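PDB 6EUA: angiopoietin-related protein 3 from Homo sapiens, which raises plasma triglycerides by inhibiting lipoprotein lipase and, through its C-terminal fibrinogen-like domain, the part in this structure, mediates endothelial cell adhesion. Local coordinates for residues Y27-R30 with V36-V39; T50-R55 with E85-I90. All blocks are in the same frame, centred on the assembly; numbering follows the deposited sequence. Where two conformers were deposited one is given.

Contact 1 (Y27-R30 with V36-V39); sequences YAIR and VFHV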
loop_
_atom_site.group_PDB
_atom_site.type_symbol
_atom_site.label_atom_id
_atom_site.label_comp_id
_atom_site.label_asym_id
_atom_site.label_seq_id
_atom_site.Cartn_x
_atom_site.Cartn_y
_atom_site.Cartn_z
ATOM N N TYR A 27 -2.905 -8.835 -3.861
ATOM C CA TYR A 27 -2.620 -9.905 -4.814
ATOM C C TYR A 27 -3.798 -10.085 -5.767
ATOM O O TYR A 27 -4.948 -9.848 -5.393
ATOM C CB TYR A 27 -2.348 -11.244 -4.107
ATOM C CG TYR A 27 -1.117 -11.292 -3.217
ATOM C CD1 TYR A 27 0.138 -11.565 -3.747
ATOM C CD2 TYR A 27 -1.217 -11.089 -1.842
ATOM C CE1 TYR A 27 1.266 -11.615 -2.938
ATOM C CE2 TYR A 27 -0.092 -11.138 -1.024
ATOM C CZ TYR A 27 1.144 -11.405 -1.575
ATOM O OH TYR A 27 2.263 -11.448 -0.763
ATOM N N ALA A 28 -3.507 -10.518 -6.999
ATOM C CA ALA A 28 -4.543 -10.936 -7.943
ATOM C C ALA A 28 -4.952 -12.382 -7.676
ATOM O O ALA A 28 -4.096 -13.253 -7.495
ATOM C CB ALA A 28 -4.060 -10.796 -9.391
ATOM N N ILE A 29 -6.262 -12.639 -7.646
ATOM C CA ILE A 29 -6.779 -13.999 -7.554
ATOM C C ILE A 29 -7.843 -14.172 -8.630
ATOM O O ILE A 29 -8.328 -13.209 -9.225
ATOM C CB ILE A 29 -7.370 -14.336 -6.160
ATOM C CG1 ILE A 29 -8.597 -13.449 -5.864
ATOM C CG2 ILE A 29 -6.306 -14.229 -5.073
ATOM C CD1 ILE A 29 -9.436 -13.908 -4.670
ATOM N N ARG A 30 -8.209 -15.425 -8.875
ATOM C CA ARG A 30 -9.263 -15.734 -9.840
ATOM C C ARG A 30 -9.958 -16.996 -9.375
ATOM O O ARG A 30 -9.541 -18.115 -9.704
ATOM C CB ARG A 30 -8.727 -15.891 -11.264
ATOM C CG ARG A 30 -9.777 -15.586 -12.334
ATOM C CD ARG A 30 -9.527 -16.338 -13.627
ATOM N NE ARG A 30 -9.428 -17.777 -13.400
ATOM C CZ ARG A 30 -10.440 -18.638 -13.512
ATOM N NH1 ARG A 30 -11.653 -18.217 -13.857
ATOM N NH2 ARG A 30 -10.233 -19.931 -13.280
ATOM N N VAL A 36 -10.617 -12.132 -13.035
ATOM C CA VAL A 36 -9.514 -11.773 -12.151
ATOM C C VAL A 36 -9.906 -10.545 -11.344
ATOM O O VAL A 36 -10.501 -9.598 -11.873
ATOM C CB VAL A 36 -8.231 -11.484 -12.956
ATOM C CG1 VAL A 36 -7.138 -10.960 -12.032
ATOM C CG2 VAL A 36 -7.766 -12.711 -13.738
ATOM N N PHE A 37 -9.600 -10.560 -10.051
ATOM C CA PHE A 37 -9.732 -9.359 -9.242
ATOM C C PHE A 37 -8.691 -9.395 -8.125
ATOM O O PHE A 37 -8.086 -10.432 -7.844
ATOM C CB PHE A 37 -11.162 -9.186 -8.699
ATOM C CG PHE A 37 -11.629 -10.289 -7.781
ATOM C CD1 PHE A 37 -11.397 -10.221 -6.422
ATOM C CD2 PHE A 37 -12.365 -11.354 -8.272
ATOM C CE1 PHE A 37 -11.843 -11.237 -5.562
ATOM C CE2 PHE A 37 -12.842 -12.371 -7.423
ATOM C CZ PHE A 37 -12.578 -12.310 -6.070
ATOM N N HIS A 38 -8.484 -8.241 -7.496
ATOM C CA HIS A 38 -7.430 -8.083 -6.506
ATOM C C HIS A 38 -8.003 -8.130 -5.101
ATOM O O HIS A 38 -9.084 -7.593 -4.844
ATOM C CB HIS A 38 -6.666 -6.774 -6.708
ATOM C CG HIS A 38 -5.893 -6.745 -7.982
ATOM N ND1 HIS A 38 -4.531 -6.952 -8.033
ATOM C CD2 HIS A 38 -6.301 -6.592 -9.264
ATOM C CE1 HIS A 38 -4.131 -6.902 -9.292
ATOM N NE2 HIS A 38 -5.183 -6.681 -10.059
ATOM N N VAL A 39 -7.250 -8.757 -4.193
ATOM C CA VAL A 39 -7.621 -8.862 -2.793
ATOM C C VAL A 39 -6.425 -8.447 -1.954
ATOM O O VAL A 39 -5.284 -8.405 -2.426
ATOM C CB VAL A 39 -8.067 -10.289 -2.409
ATOM C CG1 VAL A 39 -9.388 -10.640 -3.072
ATOM C CG2 VAL A 39 -6.959 -11.328 -2.726
#
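Tyr-27 pairs with Val-39 through two backbone hydrogen bonds, N to Val-39 O and O to Val-39 N, each 2.8 Å. The Tyr-27 carbonyl also takes a CA-H...O contact from His-38. The Tyr-27 ring finds its partners outside the two strands: OH bonds Thr-23 O, and the ring packs edge-to-face with His-38 of a neighbouring subunit.

Ala-28 sits opposite His-38 in a non-hydrogen-bonded pair, and its CB lies over one face of the imidazole, 4.2 Å from the centroid and shifted toward the rim. His-38 N, turned away from this strand, bonds Glu-21 OE2 of another subunit, so this hairpin of the fibrinogen-like domain contributes to the subunit interface through Tyr-27 and His-38.

Ile-29 restores the two-bond pattern with Phe-37; its N reaches Phe-37 O at 2.9 Å, almost straight at 177°. With CG1 between the backbone N and carbonyl carbon (chi1 64°), the side chain leans over the Phe-37 ring: CG1 stands above the face, and CD1 meets Phe-37 CE1 at 3.7 Å and Val-39 CG1 at 3.6 Å. Cut back to an alanine, this position would probably lose the contact over the ring and open a gap between Phe-37 and Val-39 CG1.

Arg-30 brings CG to 3.8 Å from Val-36 CG2, while NH1 bonds Ser-34 O in the connecting turn. Four backbone bonds thus set the register, and Ile-29, Phe-37 and Val-39 add dispersion contacts without any polar side-chain bond across the strands.

Contact 2 (T50-R55 with E85-I90); sequences TLIQHR and EKIYSI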
loop_
_atom_site.group_PDB
_atom_site.type_symbol
_atom_site.label_atom_id
_atom_site.label_comp_id
_atom_site.label_asym_id
_atom_site.label_seq_id
_atom_site.Cartn_x
_atom_site.Cartn_y
_atom_site.Cartn_z
ATOM N N THR A 50 -8.192 -14.144 3.472
ATOM C CA THR A 50 -8.607 -13.096 2.539
ATOM C C THR A 50 -9.312 -12.001 3.336
ATOM O O THR A 50 -10.312 -12.269 4.009
ATOM C CB THR A 50 -9.539 -13.634 1.442
ATOM O OG1 THR A 50 -8.888 -14.675 0.702
ATOM C CG2 THR A 50 -9.943 -12.505 0.473
ATOM N N LEU A 51 -8.793 -10.777 3.285
ATOM C CA LEU A 51 -9.443 -9.663 3.975
ATOM C C LEU A 51 -10.621 -9.174 3.138
ATOM O O LEU A 51 -10.431 -8.760 1.992
ATOM C CB LEU A 51 -8.450 -8.526 4.213
ATOM C CG LEU A 51 -8.877 -7.258 4.958
ATOM C CD1 LEU A 51 -9.400 -7.579 6.375
ATOM C CD2 LEU A 51 -7.704 -6.303 5.052
ATOM N N ILE A 52 -11.840 -9.223 3.686
ATOM C CA ILE A 52 -13.011 -8.800 2.922
ATOM C C ILE A 52 -13.577 -7.459 3.385
ATOM O O ILE A 52 -14.366 -6.855 2.641
ATOM C CB ILE A 52 -14.117 -9.877 2.920
ATOM C CG1 ILE A 52 -14.645 -10.126 4.342
ATOM C CG2 ILE A 52 -13.588 -11.172 2.274
ATOM C CD1 ILE A 52 -16.019 -10.792 4.375
ATOM N N GLN A 53 -13.188 -6.961 4.560
ATOM C CA GLN A 53 -13.657 -5.669 5.036
ATOM C C GLN A 53 -12.572 -5.077 5.927
ATOM O O GLN A 53 -11.940 -5.799 6.704
ATOM C CB GLN A 53 -14.986 -5.794 5.811
ATOM C CG GLN A 53 -15.584 -4.459 6.295
ATOM C CD GLN A 53 -15.296 -4.132 7.754
ATOM O OE1 GLN A 53 -14.216 -4.418 8.273
ATOM N NE2 GLN A 53 -16.257 -3.497 8.414
ATOM N N HIS A 54 -12.387 -3.763 5.844
ATOM C CA HIS A 54 -11.379 -3.085 6.652
ATOM C C HIS A 54 -11.841 -1.668 6.934
ATOM O O HIS A 54 -12.142 -0.921 5.998
ATOM C CB HIS A 54 -10.016 -3.052 5.947
ATOM C CG HIS A 54 -8.873 -2.753 6.864
ATOM N ND1 HIS A 54 -9.022 -2.663 8.232
ATOM C CD2 HIS A 54 -7.562 -2.515 6.614
ATOM C CE1 HIS A 54 -7.851 -2.392 8.785
ATOM N NE2 HIS A 54 -6.950 -2.294 7.824
ATOM N N ARG A 55 -11.896 -1.298 8.215
ATOM C CA ARG A 55 -12.252 0.058 8.594
ATOM C C ARG A 55 -11.236 0.552 9.610
ATOM O O ARG A 55 -10.804 -0.210 10.474
ATOM C CB ARG A 55 -13.666 0.106 9.151
ATOM C CG ARG A 55 -14.760 -0.020 8.095
ATOM C CD ARG A 55 -16.062 0.243 8.795
ATOM N NE ARG A 55 -16.524 1.610 8.607
ATOM C CZ ARG A 55 -17.776 2.000 8.815
ATOM N NH1 ARG A 55 -18.678 1.138 9.279
ATOM N NH2 ARG A 55 -18.108 3.257 8.605
ATOM N N GLU A 85 -20.517 -10.100 -4.458
ATOM C CA GLU A 85 -20.305 -11.004 -5.579
ATOM C C GLU A 85 -18.895 -11.585 -5.552
ATOM O O GLU A 85 -18.702 -12.781 -5.808
ATOM C CB GLU A 85 -20.586 -10.282 -6.897
ATOM C CG GLU A 85 -21.689 -10.945 -7.723
ATOM C CD GLU A 85 -21.850 -12.440 -7.423
ATOM O OE1 GLU A 85 -20.894 -13.218 -7.692
ATOM O OE2 GLU A 85 -22.933 -12.832 -6.923
ATOM N N LYS A 86 -17.906 -10.773 -5.206
ATOM C CA LYS A 86 -16.548 -11.294 -5.127
ATOM C C LYS A 86 -16.380 -12.241 -3.940
ATOM O O LYS A 86 -15.728 -13.286 -4.067
ATOM C CB LYS A 86 -15.560 -10.135 -5.066
ATOM C CG LYS A 86 -15.377 -9.448 -6.421
ATOM C CD LYS A 86 -14.357 -8.326 -6.323
ATOM C CE LYS A 86 -14.219 -7.577 -7.637
ATOM N NZ LYS A 86 -15.517 -7.087 -8.107
ATOM N N ILE A 87 -16.992 -11.920 -2.791
ATOM C CA ILE A 87 -16.896 -12.819 -1.636
ATOM C C ILE A 87 -17.528 -14.162 -1.963
ATOM O O ILE A 87 -16.975 -15.221 -1.636
ATOM C CB ILE A 87 -17.544 -12.195 -0.384
ATOM C CG1 ILE A 87 -16.770 -10.968 0.057
ATOM C CG2 ILE A 87 -17.592 -13.209 0.761
ATOM C CD1 ILE A 87 -17.661 -9.905 0.663
ATOM N N TYR A 88 -18.702 -14.141 -2.611
ATOM C CA TYR A 88 -19.365 -15.393 -2.951
ATOM C C TYR A 88 -18.550 -16.178 -3.967
ATOM O O TYR A 88 -18.512 -17.413 -3.901
ATOM C CB TYR A 88 -20.796 -15.151 -3.466
ATOM C CG TYR A 88 -21.519 -16.448 -3.763
ATOM C CD1 TYR A 88 -22.045 -17.218 -2.734
ATOM C CD2 TYR A 88 -21.636 -16.929 -5.065
ATOM C CE1 TYR A 88 -22.675 -18.425 -2.984
ATOM C CE2 TYR A 88 -22.273 -18.142 -5.331
ATOM C CZ TYR A 88 -22.791 -18.884 -4.279
ATOM O OH TYR A 88 -23.427 -20.087 -4.509
ATOM N N SER A 89 -17.872 -15.480 -4.893
ATOM C CA SER A 89 -16.993 -16.163 -5.840
ATOM C C SER A 89 -15.920 -16.964 -5.113
ATOM O O SER A 89 -15.530 -18.054 -5.552
ATOM C CB SER A 89 -16.339 -15.148 -6.776
ATOM O OG SER A 89 -17.229 -14.780 -7.800
ATOM N N ILE A 90 -15.417 -16.432 -4.009
ATOM C CA ILE A 90 -14.446 -17.174 -3.219
ATOM C C ILE A 90 -15.121 -18.342 -2.506
ATOM O O ILE A 90 -14.687 -19.495 -2.616
ATOM C CB ILE A 90 -13.739 -16.225 -2.234
ATOM C CG1 ILE A 90 -12.971 -15.153 -3.025
ATOM C CG2 ILE A 90 -12.848 -17.009 -1.273
ATOM C CD1 ILE A 90 -12.507 -13.959 -2.191
#
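Ile-52 and Ile-87 bury the most surface here, the strand residue meeting the helix residue with their side chains crossing at about a right angle. Ile-52 CG2 approaches Ile-87 CG1 to 3.9 Å, and the same CG1 lies 4.1 Å from Ile-52 CB, so the helix residue rests against the branch point as well as the methyl. Farther out, the two CD1 atoms of Ile-52 and Ile-87 come within 4.2 Å. Ile-52 has CG1 between its backbone N and carbonyl carbon (chi1 63°), which leaves CG2 anti to the carbonyl carbon and turned to the helix.

One turn along, Ile-90 reaches Thr-50 tip to tip, CD1 to CG2 at 4.0 Å. Thr-50 offers its methyl because CG2 is anti to the backbone N, with OG1 on another branch. All four residues are buried, and no hydrogen bond links the strand to the helix; dispersion and the exclusion of water carry the contact. Trp-81 also packs on Ile-87.

At Ile-52 and Gln-53 the strand forms a classic beta bulge opposite Met-216. Helix 84-91 packed against the antiparallel sheet, with three isoleucines and the Thr-50 methyl between them, belongs to the hydrophobic core of the fibrinogen C-terminal fold.

Overall arrangement
The two contacts follow one another along the chain and share one antiparallel sheet, in which strands 37-44 and 47-55 are neighbours. Their centres lie 11 Å apart, and their side chains run together into one apolar layer. Val-39 CG1 packs on Thr-50 CG2 at 4.0 Å, joining the neighbouring strands. Ile-29 CD1 meets Ile-90 CD1 at 3.9 Å and Phe-37 CD1 meets Lys-86 CD at 3.5 Å; with contact 2, these let helix 84-91 cover both the hairpin and the next strand. Contact 2 lies about 7 Å from the chain centre and contact 1 about 17 Å, centre to centre. Contact 1 faces neighbouring subunits, and contact 2 also reaches one, through Lys-86 NZ to Gly-20 O of another subunit.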